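Local structure of glutathione S-transferase (Lodderomyces elongisporus, 4IVF) at residues V50-N55 / G72-Q77; T15-K20 / S76-I81. The protein probably acts as a glutathione transferase of the GST superfamily, and binds two glutathione molecules in each subunit. All coordinates share one frame; numbering follows the deposited sequence.

Contact 1 of 2, residues V50-N55 / G72-Q77; sequences VKLNPN and GLVLSQ. With GSH (glutathione), chain U.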
ATOM      1  N   VAL F  50     -18.496   6.605   6.872  1.00 16.05           N
ATOM      2  CA  VAL F  50     -18.002   7.021   5.577  1.00 17.05           C
ATOM      3  C   VAL F  50     -17.595   8.500   5.591  1.00 22.14           C
ATOM      4  O   VAL F  50     -16.700   8.903   4.850  1.00 23.25           O
ATOM      5  CB  VAL F  50     -19.039   6.684   4.481  1.00 20.70           C
ATOM      6  CG1 VAL F  50     -18.713   7.362   3.149  1.00 17.92           C
ATOM      7  CG2 VAL F  50     -19.118   5.179   4.310  1.00 18.25           C
ATOM      8  N   LYS F  51     -18.228   9.302   6.452  1.00 25.76           N
ATOM      9  CA  LYS F  51     -17.797  10.690   6.643  1.00 22.84           C
ATOM     10  C   LYS F  51     -16.398  10.750   7.247  1.00 23.72           C
ATOM     11  O   LYS F  51     -15.612  11.638   6.914  1.00 19.96           O
ATOM     12  CB  LYS F  51     -18.756  11.467   7.543  1.00 24.36           C
ATOM     13  CG  LYS F  51     -20.127  11.711   6.946  1.00 28.34           C
ATOM     14  CD  LYS F  51     -20.974  12.547   7.882  1.00 31.76           C
ATOM     15  CE  LYS F  51     -22.449  12.310   7.630  1.00 44.93           C
ATOM     16  NZ  LYS F  51     -23.254  12.601   8.850  1.00 53.00           N
ATOM     17  N   LEU F  52     -16.094   9.808   8.139  1.00 25.06           N
ATOM     18  CA  LEU F  52     -14.777   9.742   8.768  1.00 23.53           C
ATOM     19  C   LEU F  52     -13.779   9.123   7.811  1.00 21.35           C
ATOM     20  O   LEU F  52     -12.643   9.564   7.703  1.00 23.77           O
ATOM     21  CB  LEU F  52     -14.836   8.908  10.042  1.00 24.16           C
ATOM     22  CG  LEU F  52     -15.669   9.509  11.168  1.00 23.66           C
ATOM     23  CD1 LEU F  52     -15.762   8.531  12.349  1.00 18.49           C
ATOM     24  CD2 LEU F  52     -15.060  10.836  11.588  1.00 24.82           C
ATOM     25  N   ASN F  53     -14.233   8.095   7.112  1.00 18.09           N
ATOM     26  CA  ASN F  53     -13.414   7.372   6.170  1.00 16.05           C
ATOM     27  C   ASN F  53     -14.185   7.075   4.894  1.00 13.25           C
ATOM     28  O   ASN F  53     -14.936   6.103   4.835  1.00 17.09           O
ATOM     29  CB  ASN F  53     -12.922   6.069   6.800  1.00 13.90           C
ATOM     30  CG  ASN F  53     -12.162   5.199   5.816  1.00 13.94           C
ATOM     31  OD1 ASN F  53     -11.766   5.657   4.739  1.00 11.76           O
ATOM     32  ND2 ASN F  53     -11.954   3.941   6.181  1.00 11.17           N
ATOM     33  N   PRO F  54     -13.964   7.890   3.855  1.00 19.16           N
ATOM     34  CA  PRO F  54     -14.648   7.820   2.558  1.00 17.80           C
ATOM     35  C   PRO F  54     -14.623   6.420   1.947  1.00 14.77           C
ATOM     36  O   PRO F  54     -15.549   6.042   1.235  1.00 18.01           O
ATOM     37  CB  PRO F  54     -13.826   8.771   1.679  1.00 18.09           C
ATOM     38  CG  PRO F  54     -13.151   9.682   2.631  1.00 23.21           C
ATOM     39  CD  PRO F  54     -12.854   8.860   3.838  1.00 22.86           C
ATOM     40  N   ASN F  55     -13.567   5.664   2.212  1.00 13.68           N
ATOM     41  CA  ASN F  55     -13.443   4.316   1.662  1.00 18.49           C
ATOM     42  C   ASN F  55     -14.430   3.310   2.287  1.00 17.96           C
ATOM     43  O   ASN F  55     -14.734   2.280   1.696  1.00 18.99           O
ATOM     44  CB  ASN F  55     -11.995   3.820   1.811  1.00 15.68           C
ATOM     45  CG  ASN F  55     -11.715   2.570   1.003  1.00 14.77           C
ATOM     46  OD1 ASN F  55     -12.293   2.357  -0.060  1.00 15.05           O
ATOM     47  ND2 ASN F  55     -10.816   1.738   1.505  1.00 20.23           N
ATOM     48  N   GLY F  72      -9.292  15.683  17.044  1.00 39.24           N
ATOM     49  CA  GLY F  72      -8.238  14.702  16.885  1.00 34.83           C
ATOM     50  C   GLY F  72      -8.029  14.281  15.442  1.00 33.42           C
ATOM     51  O   GLY F  72      -8.858  14.562  14.566  1.00 32.12           O
ATOM     52  N   LEU F  73      -6.919  13.594  15.195  1.00 25.50           N
ATOM     53  CA  LEU F  73      -6.596  13.141  13.856  1.00 24.86           C
ATOM     54  C   LEU F  73      -7.325  11.846  13.519  1.00 22.21           C
ATOM     55  O   LEU F  73      -7.261  10.871  14.258  1.00 15.87           O
ATOM     56  CB  LEU F  73      -5.085  12.947  13.709  1.00 22.47           C
ATOM     57  CG  LEU F  73      -4.593  12.567  12.317  1.00 16.04           C
ATOM     58  CD1 LEU F  73      -4.979  13.644  11.317  1.00 19.59           C
ATOM     59  CD2 LEU F  73      -3.066  12.343  12.344  1.00 20.75           C
ATOM     60  N   VAL F  74      -8.027  11.855  12.396  1.00 20.33           N
ATOM     61  CA  VAL F  74      -8.701  10.671  11.912  1.00 14.95           C
ATOM     62  C   VAL F  74      -7.896  10.139  10.740  1.00 13.99           C
ATOM     63  O   VAL F  74      -7.605  10.872   9.794  1.00 16.71           O
ATOM     64  CB  VAL F  74     -10.136  10.984  11.464  1.00 18.50           C
ATOM     65  CG1 VAL F  74     -10.804   9.731  10.946  1.00 14.57           C
ATOM     66  CG2 VAL F  74     -10.938  11.577  12.619  1.00 16.58           C
ATOM     67  N   LEU F  75      -7.537   8.865  10.806  1.00 17.10           N
ATOM     68  CA  LEU F  75      -6.625   8.279   9.835  1.00 17.48           C
ATOM     69  C   LEU F  75      -7.041   6.860   9.473  1.00 16.44           C
ATOM     70  O   LEU F  75      -7.299   6.032  10.350  1.00 16.52           O
ATOM     71  CB  LEU F  75      -5.216   8.254  10.420  1.00 20.40           C
ATOM     72  CG  LEU F  75      -4.028   8.110   9.478  1.00 22.32           C
ATOM     73  CD1 LEU F  75      -4.105   9.154   8.374  1.00 24.61           C
ATOM     74  CD2 LEU F  75      -2.758   8.301  10.283  1.00 18.77           C
ATOM     75  N   SER F  76      -7.095   6.587   8.174  1.00 14.65           N
ATOM     76  CA  SER F  76      -7.395   5.259   7.668  1.00 10.65           C
ATOM     77  C   SER F  76      -6.228   4.700   6.851  1.00 10.42           C
ATOM     78  O   SER F  76      -5.245   5.409   6.618  1.00 10.43           O
ATOM     79  CB  SER F  76      -8.671   5.290   6.837  1.00 10.74           C
ATOM     80  OG  SER F  76      -9.769   5.561   7.683  1.00 19.72           O
ATOM     81  N   GLN F  77      -6.383   3.450   6.412  1.00 14.58           N
ATOM     82  CA  GLN F  77      -5.355   2.633   5.735  1.00 13.91           C
ATOM     83  C   GLN F  77      -4.299   2.129   6.703  1.00 11.65           C
ATOM     84  O   GLN F  77      -3.514   2.916   7.220  1.00 14.51           O
ATOM     85  CB  GLN F  77      -4.677   3.376   4.580  1.00 16.14           C
ATOM     86  CG  GLN F  77      -5.560   3.617   3.395  1.00 13.90           C
ATOM     87  CD  GLN F  77      -5.951   2.332   2.727  1.00 18.83           C
ATOM     88  OE1 GLN F  77      -5.178   1.369   2.701  1.00 25.26           O
ATOM     89  NE2 GLN F  77      -7.161   2.292   2.193  1.00 15.04           N
TER
HETATM   90  N1  GSH U 302      -6.266  -1.208   2.321  1.00 19.54           N
HETATM   91  CA1 GSH U 302      -7.004  -1.327   3.546  1.00 18.72           C
HETATM   92  C1  GSH U 302      -6.095  -1.293   4.696  1.00 17.46           C
HETATM   93  O11 GSH U 302      -6.424  -0.702   5.748  1.00 14.25           O
HETATM   94  O12 GSH U 302      -4.984  -1.866   4.650  1.00 20.22           O
HETATM   95  CB1 GSH U 302      -7.811  -2.621   3.544  1.00 14.61           C
HETATM   96  CG1 GSH U 302      -8.847  -2.522   4.592  1.00 12.84           C
HETATM   97  CD1 GSH U 302      -9.854  -3.663   4.566  1.00 15.01           C
HETATM   98  OE1 GSH U 302      -9.841  -4.559   3.710  1.00 19.64           O
HETATM   99  N2  GSH U 302     -10.916  -3.702   5.633  1.00  9.07           N
HETATM  100  CA2 GSH U 302     -11.893  -4.768   5.610  1.00 18.91           C
HETATM  101  C2  GSH U 302     -13.269  -4.143   5.548  1.00 21.39           C
HETATM  102  O2  GSH U 302     -13.517  -3.145   6.233  1.00 17.13           O
HETATM  103  CB2 GSH U 302     -11.756  -5.565   6.828  1.00 20.73           C
HETATM  104  SG2 GSH U 302     -10.133  -6.266   6.917  1.00 22.45           S
HETATM  105  N3  GSH U 302     -14.299  -4.714   4.688  1.00 21.71           N
HETATM  106  CA3 GSH U 302     -15.612  -4.097   4.660  1.00 19.11           C
HETATM  107  C3  GSH U 302     -16.063  -3.809   3.283  1.00 27.05           C
HETATM  108  O31 GSH U 302     -15.250  -3.680   2.340  1.00 25.06           O
HETATM  109  O32 GSH U 302     -17.298  -3.688   3.063  1.00 31.13           O
HETATM  110  O   HOH W   1      -9.860   8.539   7.192  1.00 20.47           O
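In the thioredoxin-like N-terminal domain, the end of helix 47-52 and the loop after it lie over the outermost strand 73-76, and segment 72-77 contributes Q77 to the glutathione site. V74 CG1, the branch anti to its backbone N, packs 3.7 Å from L52 O and 4.2 Å from L52 CB; a compact apolar branch suits a place beside that backbone. S76 OG lies 3.1 Å from N53 CG in van der Waals contact, the angle to N53 ND2 being poor for a bond. No direct hydrogen bond links the segments; instead a water donates to L52 O at 3.0 Å and accepts from S76 OG, which also bonds to T60. N53 OD1 serves its own loop, taking the N-H of N55 in an Asx turn, while N53 ND2 bonds weakly to T60. N55 ND2 lies 3.8 Å from Q77 NE2, a plain contact of two donors. Each amide has a partner on the second subunit: R149 for N55 OD1, E117 for Q77 NE2. Q77 OE1 accepts from glutathione N1 at 2.8 Å, and that E117 also bonds to the ligand, so the dimer partner probably helps orient the amide receiving the ligand's amino group.

Contact 2 of 2, residues T15-K20 / S76-I81; sequences TPNGYK and SQTGAI. With GSH (glutathione), chain U; GSH (glutathione), chain T.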
ATOM      1  N   THR F  15     -10.024  -9.135  12.095  1.00 19.71           N
ATOM      2  CA  THR F  15      -9.625  -9.367  10.708  1.00 15.37           C
ATOM      3  C   THR F  15      -8.120  -9.082  10.620  1.00 17.75           C
ATOM      4  O   THR F  15      -7.588  -8.370  11.479  1.00 17.20           O
ATOM      5  CB  THR F  15     -10.382  -8.409   9.742  1.00 14.27           C
ATOM      6  OG1 THR F  15     -10.103  -7.051  10.096  1.00 18.31           O
ATOM      7  CG2 THR F  15     -11.913  -8.645   9.764  1.00 13.24           C
ATOM      8  N   PRO F  16      -7.434  -9.628   9.590  1.00 19.32           N
ATOM      9  CA  PRO F  16      -5.973  -9.463   9.458  1.00 17.18           C
ATOM     10  C   PRO F  16      -5.568  -8.001   9.517  1.00 17.76           C
ATOM     11  O   PRO F  16      -4.535  -7.653  10.094  1.00 16.34           O
ATOM     12  CB  PRO F  16      -5.658  -9.991   8.051  1.00 16.82           C
ATOM     13  CG  PRO F  16      -6.890 -10.680   7.568  1.00 21.65           C
ATOM     14  CD  PRO F  16      -8.045 -10.308   8.426  1.00 18.95           C
ATOM     15  N   ASN F  17      -6.396  -7.147   8.919  1.00 19.34           N
ATOM     16  CA  ASN F  17      -6.101  -5.731   8.868  1.00 13.44           C
ATOM     17  C   ASN F  17      -6.265  -5.047  10.216  1.00 18.63           C
ATOM     18  O   ASN F  17      -5.402  -4.256  10.623  1.00 13.98           O
ATOM     19  CB  ASN F  17      -6.930  -5.057   7.783  1.00 11.95           C
ATOM     20  CG  ASN F  17      -6.345  -5.280   6.413  1.00 14.87           C
ATOM     21  OD1 ASN F  17      -5.114  -5.324   6.250  1.00 14.98           O
ATOM     22  ND2 ASN F  17      -7.207  -5.452   5.425  1.00 12.40           N
ATOM     23  N   GLY F  18      -7.363  -5.364  10.900  1.00 10.71           N
ATOM     24  CA  GLY F  18      -7.578  -4.918  12.262  1.00 13.46           C
ATOM     25  C   GLY F  18      -6.447  -5.310  13.198  1.00 19.73           C
ATOM     26  O   GLY F  18      -5.983  -4.500  14.003  1.00 26.80           O
ATOM     27  N   TYR F  19      -6.000  -6.558  13.079  1.00 15.85           N
ATOM     28  CA  TYR F  19      -4.946  -7.094  13.929  1.00 12.14           C
ATOM     29  C   TYR F  19      -3.613  -6.356  13.772  1.00 11.92           C
ATOM     30  O   TYR F  19      -2.864  -6.220  14.736  1.00 12.38           O
ATOM     31  CB  TYR F  19      -4.745  -8.588  13.639  1.00 15.66           C
ATOM     32  CG  TYR F  19      -5.940  -9.444  13.981  1.00 16.46           C
ATOM     33  CD1 TYR F  19      -6.736  -9.148  15.077  1.00 16.10           C
ATOM     34  CD2 TYR F  19      -6.273 -10.537  13.207  1.00 13.37           C
ATOM     35  CE1 TYR F  19      -7.825  -9.925  15.397  1.00 14.85           C
ATOM     36  CE2 TYR F  19      -7.357 -11.321  13.520  1.00 17.23           C
ATOM     37  CZ  TYR F  19      -8.131 -11.014  14.616  1.00 18.23           C
ATOM     38  OH  TYR F  19      -9.216 -11.797  14.933  1.00 21.33           O
ATOM     39  N   LYS F  20      -3.313  -5.895  12.563  1.00 14.57           N
ATOM     40  CA  LYS F  20      -2.096  -5.121  12.327  1.00 17.62           C
ATOM     41  C   LYS F  20      -2.023  -3.966  13.306  1.00 19.87           C
ATOM     42  O   LYS F  20      -0.990  -3.720  13.930  1.00 18.33           O
ATOM     43  CB  LYS F  20      -2.074  -4.541  10.918  1.00 10.73           C
ATOM     44  CG  LYS F  20      -1.846  -5.523   9.790  1.00 10.74           C
ATOM     45  CD  LYS F  20      -1.789  -4.720   8.512  1.00 10.33           C
ATOM     46  CE  LYS F  20      -2.029  -5.516   7.255  1.00 10.34           C
ATOM     47  NZ  LYS F  20      -2.136  -4.552   6.100  1.00 10.30           N
ATOM     48  N   SER F  76      -7.095   6.587   8.174  1.00 14.65           N
ATOM     49  CA  SER F  76      -7.395   5.259   7.668  1.00 10.65           C
ATOM     50  C   SER F  76      -6.228   4.700   6.851  1.00 10.42           C
ATOM     51  O   SER F  76      -5.245   5.409   6.618  1.00 10.43           O
ATOM     52  CB  SER F  76      -8.671   5.290   6.837  1.00 10.74           C
ATOM     53  OG  SER F  76      -9.769   5.561   7.683  1.00 19.72           O
ATOM     54  N   GLN F  77      -6.383   3.450   6.412  1.00 14.58           N
ATOM     55  CA  GLN F  77      -5.355   2.633   5.735  1.00 13.91           C
ATOM     56  C   GLN F  77      -4.299   2.129   6.703  1.00 11.65           C
ATOM     57  O   GLN F  77      -3.514   2.916   7.220  1.00 14.51           O
ATOM     58  CB  GLN F  77      -4.677   3.376   4.580  1.00 16.14           C
ATOM     59  CG  GLN F  77      -5.560   3.617   3.395  1.00 13.90           C
ATOM     60  CD  GLN F  77      -5.951   2.332   2.727  1.00 18.83           C
ATOM     61  OE1 GLN F  77      -5.178   1.369   2.701  1.00 25.26           O
ATOM     62  NE2 GLN F  77      -7.161   2.292   2.193  1.00 15.04           N
ATOM     63  N   THR F  78      -4.269   0.814   6.926  1.00 14.47           N
ATOM     64  CA  THR F  78      -3.299   0.214   7.852  1.00 13.99           C
ATOM     65  C   THR F  78      -1.873   0.687   7.610  1.00 12.03           C
ATOM     66  O   THR F  78      -1.119   0.892   8.558  1.00 13.06           O
ATOM     67  CB  THR F  78      -3.313  -1.342   7.833  1.00 14.35           C
ATOM     68  OG1 THR F  78      -2.943  -1.819   6.539  1.00  9.50           O
ATOM     69  CG2 THR F  78      -4.678  -1.881   8.195  1.00 13.75           C
ATOM     70  N   GLY F  79      -1.516   0.889   6.345  1.00 14.50           N
ATOM     71  CA  GLY F  79      -0.176   1.338   6.002  1.00 14.52           C
ATOM     72  C   GLY F  79       0.127   2.737   6.513  1.00 24.03           C
ATOM     73  O   GLY F  79       1.224   3.016   7.019  1.00 19.76           O
ATOM     74  N   ALA F  80      -0.842   3.631   6.375  1.00 10.45           N
ATOM     75  CA  ALA F  80      -0.672   4.995   6.860  1.00 10.93           C
ATOM     76  C   ALA F  80      -0.733   5.021   8.386  1.00 11.13           C
ATOM     77  O   ALA F  80       0.025   5.742   9.035  1.00 11.72           O
ATOM     78  CB  ALA F  80      -1.760   5.931   6.258  1.00 11.64           C
ATOM     79  N   ILE F  81      -1.648   4.236   8.948  1.00 13.40           N
ATOM     80  CA  ILE F  81      -1.841   4.203  10.393  1.00 13.56           C
ATOM     81  C   ILE F  81      -0.594   3.677  11.078  1.00 12.86           C
ATOM     82  O   ILE F  81      -0.166   4.212  12.104  1.00 20.30           O
ATOM     83  CB  ILE F  81      -3.039   3.315  10.793  1.00 10.75           C
ATOM     84  CG1 ILE F  81      -4.321   3.817  10.135  1.00 10.59           C
ATOM     85  CG2 ILE F  81      -3.182   3.257  12.323  1.00 11.22           C
ATOM     86  CD1 ILE F  81      -5.537   2.953  10.454  1.00 12.82           C
TER
HETATM   87  N1  GSH U 302      -6.266  -1.208   2.321  1.00 19.54           N
HETATM   88  CA1 GSH U 302      -7.004  -1.327   3.546  1.00 18.72           C
HETATM   89  C1  GSH U 302      -6.095  -1.293   4.696  1.00 17.46           C
HETATM   90  O11 GSH U 302      -6.424  -0.702   5.748  1.00 14.25           O
HETATM   91  O12 GSH U 302      -4.984  -1.866   4.650  1.00 20.22           O
HETATM   92  CB1 GSH U 302      -7.811  -2.621   3.544  1.00 14.61           C
HETATM   93  CG1 GSH U 302      -8.847  -2.522   4.592  1.00 12.84           C
HETATM   94  CD1 GSH U 302      -9.854  -3.663   4.566  1.00 15.01           C
HETATM   95  OE1 GSH U 302      -9.841  -4.559   3.710  1.00 19.64           O
HETATM   96  N2  GSH U 302     -10.916  -3.702   5.633  1.00  9.07           N
HETATM   97  CA2 GSH U 302     -11.893  -4.768   5.610  1.00 18.91           C
HETATM   98  C2  GSH U 302     -13.269  -4.143   5.548  1.00 21.39           C
HETATM   99  O2  GSH U 302     -13.517  -3.145   6.233  1.00 17.13           O
HETATM  100  CB2 GSH U 302     -11.756  -5.565   6.828  1.00 20.73           C
HETATM  101  SG2 GSH U 302     -10.133  -6.266   6.917  1.00 22.45           S
HETATM  102  N3  GSH U 302     -14.299  -4.714   4.688  1.00 21.71           N
HETATM  103  CA3 GSH U 302     -15.612  -4.097   4.660  1.00 19.11           C
HETATM  104  C3  GSH U 302     -16.063  -3.809   3.283  1.00 27.05           C
HETATM  105  O31 GSH U 302     -15.250  -3.680   2.340  1.00 25.06           O
HETATM  106  O32 GSH U 302     -17.298  -3.688   3.063  1.00 31.13           O
HETATM  107  N1  GSH T 301     -15.220  -5.885  -0.028  1.00 37.65           N
HETATM  108  CA1 GSH T 301     -14.693  -7.213   0.176  1.00 45.55           C
HETATM  109  C1  GSH T 301     -15.007  -8.058  -0.984  1.00 52.02           C
HETATM  110  O11 GSH T 301     -15.551  -7.555  -1.993  1.00 51.66           O
HETATM  111  O12 GSH T 301     -14.718  -9.274  -0.980  1.00 51.17           O
HETATM  112  CB1 GSH T 301     -15.185  -7.820   1.494  1.00 32.55           C
HETATM  113  CG1 GSH T 301     -14.154  -8.714   2.079  1.00 24.80           C
HETATM  114  CD1 GSH T 301     -12.951  -7.953   2.636  1.00 22.50           C
HETATM  115  OE1 GSH T 301     -13.036  -6.762   2.976  1.00 24.17           O
HETATM  116  N2  GSH T 301     -11.616  -8.641   2.794  1.00 22.62           N
HETATM  117  CA2 GSH T 301     -10.478  -7.904   3.319  1.00 22.61           C
HETATM  118  C2  GSH T 301      -9.468  -7.692   2.225  1.00 22.55           C
HETATM  119  O2  GSH T 301      -9.355  -8.521   1.333  1.00 23.25           O
HETATM  120  CB2 GSH T 301      -9.831  -8.672   4.380  1.00 28.19           C
HETATM  121  SG2 GSH T 301     -10.990  -9.108   5.628  1.00 38.23           S
HETATM  122  N3  GSH T 301      -8.609  -6.520   2.220  1.00 21.61           N
HETATM  123  CA3 GSH T 301      -7.647  -6.368   1.147  1.00 27.23           C
HETATM  124  C3  GSH T 301      -6.430  -5.688   1.634  1.00 30.36           C
HETATM  125  O31 GSH T 301      -6.066  -5.785   2.833  1.00 22.41           O
HETATM  126  O32 GSH T 301      -5.761  -4.992   0.822  1.00 34.89           O
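T78 lays its methyl CG2 against N17, 3.5 Å from N17 O and 3.9 Å from N17 CB, where the first turns of helices 16-27 and 78-89 meet. Its chi1 of 63° presents OG1 to K20 and glutathione. K20 crosses T78 at about a right angle and donates from NZ to T78 OG1 at 2.9 Å. The same ammonium bonds to N17 OD1 and to Q114, so three oxygens grip this buried charge. N17 OD1 also accepts from W184, which fixes the amide with ND2 toward the second glutathione, whose O31 it meets at 2.9 Å. T78 OG1 donates to O12 of the first glutathione at 2.8 Å, while T78 N gives a straight bond (168°) to O11 of that carboxylate. T15 caps helix 16-27 with a weak bond from G18 N, and T15 OG1 lies 3.3 Å from SG2 of the first glutathione. This is the glutathione site of the thioredoxin-like domain, where a hydroxyl and the first N-H of helix 78-89 hold the gamma-glutamyl carboxylate. Threonine suits position 78: its hydroxyl bridges K20 and the ligand while its methyl packs on N17, and the ammonium and helix start would probably favour an ionised carboxylate.

In the fold
From the N terminus, the chain leaves strand 8-12 and enters helix 16-27, whose first turn supplies one side of contact 2. It then runs through strand 32-36 to the end of helix 47-52 and the loop after it, which begin contact 1. Strand 73-76 closes contact 1 across 16 residues that include strand 60-63. The chain passes directly into helix 78-89, closing contact 2 across 55 residues, so contact 1 is nested within contact 2. The two share S76 and Q77, and their centres lie 12 Å apart. Contact 1 ties the end of helix 47-52 and the loop after it to the sheet edge, whereas contact 2 joins two helix starts; both border the same glutathione and the second subunit.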